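Local coordinates for protein valine-pyruvate aminotransferase (Salmonella typhimurium, PDB 3G7Q) that probably transfers the amino group of valine to pyruvate, yielding alanine and 3-methyl-2-oxobutanoate, with pyridoxal 5'-phosphate as cofactor, at residues G182-S187 against H212-V217. Sequence-based numbering, arbitrary orientation.
Sequences GMICVS and HNIPLV
Gly-182 meets the incoming chain through its carbonyl: proline carbon CD of Pro-215 lies 3.5 Å from Gly-182 O, and CB and CG2 of Ile-214 sit against the same oxygen. No N-H is available from the proline, so this first meeting is van der Waals packing and the ladder of hydrogen bonds begins two residues on, at Ile-184. Met-183, a selenomethionine, has its CG in the crowded position between backbone N and carbonyl carbon (chi1 48°). Its CB rests by the proline ring, and the bend at chi3 (-89°) swings the chain along the sheet face until methyl CE lies 3.6 Å from Val-217 CG2, the two side chains crossing obliquely. Ile-184 turns both its backbone N and its O to the neighbouring strand. Its N donates to Pro-215 O at 3.1 Å, and its O accepts from Val-217 N at 2.8 Å, nearly straight at 175° and almost along the C=O axis. Its side chain turns to the other face, where CG1 touches CD1 of Ile-214 (3.7 Å), the chains crossing at about a right angle, and CG2 packs on Leu-216 CD1 at 3.8 Å. Cys-185 is level with Val-217, on the Met-183 face; its CA-H points at Val-217 O (3.4 Å). Val-186 N makes the real hydrogen bond to Val-217 O, at 2.9 Å. Phe-111 of helix 107-118 packs on Cys-185 and Val-217, whereas helix 199-211 lies over Ile-184, Val-186 and Leu-216. That latter helix ends in a Schellman motif with Asn-213 at C-prime, which turns the chain into the second strand. Parallel neighbours linked through a helix across one face form a beta-alpha-beta crossover, here within the central mixed sheet, consistent with the large domain of class I pyridoxal-phosphate aminotransferases.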
# COMPACT_ATOMS: atom_id res chain seq x y z
N GLY A 182 -3.94 -1.19 24.93
CA GLY A 182 -2.67 -1.02 24.24
C GLY A 182 -2.47 0.38 23.67
O GLY A 182 -1.34 0.83 23.53
N MSE A 183 -3.56 1.05 23.33
CA MSE A 183 -3.52 2.39 22.77
C MSE A 183 -4.89 3.02 22.82
O MSE A 183 -5.90 2.32 22.88
CB MSE A 183 -3.01 2.40 21.32
CG MSE A 183 -3.64 1.38 20.40
SE MSE A 183 -3.03 1.63 18.52
CE MSE A 183 -4.21 2.71 18.02
N ILE A 184 -4.89 4.35 22.80
CA ILE A 184 -6.10 5.15 22.83
C ILE A 184 -6.16 5.83 21.46
O ILE A 184 -5.18 6.43 21.04
CB ILE A 184 -6.05 6.20 23.94
CG1 ILE A 184 -5.85 5.51 25.30
CG2 ILE A 184 -7.32 7.05 23.90
CD1 ILE A 184 -5.80 6.46 26.52
N CYS A 185 -7.29 5.73 20.79
CA CYS A 185 -7.40 6.24 19.43
C CYS A 185 -8.59 7.17 19.23
O CYS A 185 -9.71 6.82 19.56
CB CYS A 185 -7.53 5.05 18.49
SG CYS A 185 -7.41 5.50 16.76
N VAL A 186 -8.33 8.36 18.69
CA VAL A 186 -9.36 9.35 18.40
C VAL A 186 -9.04 9.97 17.04
O VAL A 186 -7.94 9.83 16.52
CB VAL A 186 -9.43 10.47 19.46
CG1 VAL A 186 -9.81 9.93 20.81
CG2 VAL A 186 -8.11 11.24 19.53
N SER A 187 -10.02 10.62 16.43
CA SER A 187 -9.80 11.36 15.18
C SER A 187 -10.22 12.79 15.50
O SER A 187 -10.97 13.01 16.47
CB SER A 187 -10.60 10.78 14.03
OG SER A 187 -11.98 10.73 14.36
N HIS A 212 -0.86 5.85 31.80
CA HIS A 212 -0.90 4.41 31.53
C HIS A 212 0.22 3.91 30.62
O HIS A 212 0.24 2.74 30.28
CB HIS A 212 -2.27 4.03 30.98
CG HIS A 212 -3.36 4.11 31.99
ND1 HIS A 212 -3.76 3.03 32.74
CD2 HIS A 212 -4.12 5.15 32.42
CE1 HIS A 212 -4.72 3.39 33.57
NE2 HIS A 212 -4.96 4.67 33.39
N ASN A 213 1.16 4.78 30.26
CA ASN A 213 2.28 4.43 29.39
C ASN A 213 1.85 3.79 28.07
O ASN A 213 2.42 2.79 27.64
CB ASN A 213 3.27 3.53 30.14
CG ASN A 213 3.82 4.22 31.36
OD1 ASN A 213 4.35 5.33 31.27
ND2 ASN A 213 3.69 3.57 32.53
N ILE A 214 0.82 4.37 27.45
CA ILE A 214 0.34 3.91 26.15
C ILE A 214 0.18 5.14 25.27
O ILE A 214 -0.05 6.24 25.78
CB ILE A 214 -0.98 3.14 26.26
CG1 ILE A 214 -2.08 3.99 26.89
CG2 ILE A 214 -0.76 1.83 27.04
CD1 ILE A 214 -3.39 3.28 26.99
N PRO A 215 0.32 4.95 23.94
CA PRO A 215 0.20 6.10 23.05
C PRO A 215 -1.21 6.63 22.86
O PRO A 215 -2.18 5.87 22.96
CB PRO A 215 0.66 5.55 21.69
CG PRO A 215 0.42 4.07 21.77
CD PRO A 215 0.62 3.70 23.21
N LEU A 216 -1.29 7.92 22.57
CA LEU A 216 -2.55 8.55 22.17
C LEU A 216 -2.43 8.76 20.68
O LEU A 216 -1.57 9.51 20.24
CB LEU A 216 -2.77 9.88 22.85
CG LEU A 216 -3.98 10.70 22.41
CD1 LEU A 216 -5.28 9.88 22.52
CD2 LEU A 216 -4.05 12.05 23.21
N VAL A 217 -3.28 8.09 19.91
CA VAL A 217 -3.22 8.14 18.46
C VAL A 217 -4.32 9.08 17.99
O VAL A 217 -5.48 8.91 18.39
CB VAL A 217 -3.41 6.72 17.86
CG1 VAL A 217 -3.27 6.76 16.35
CG2 VAL A 217 -2.38 5.74 18.45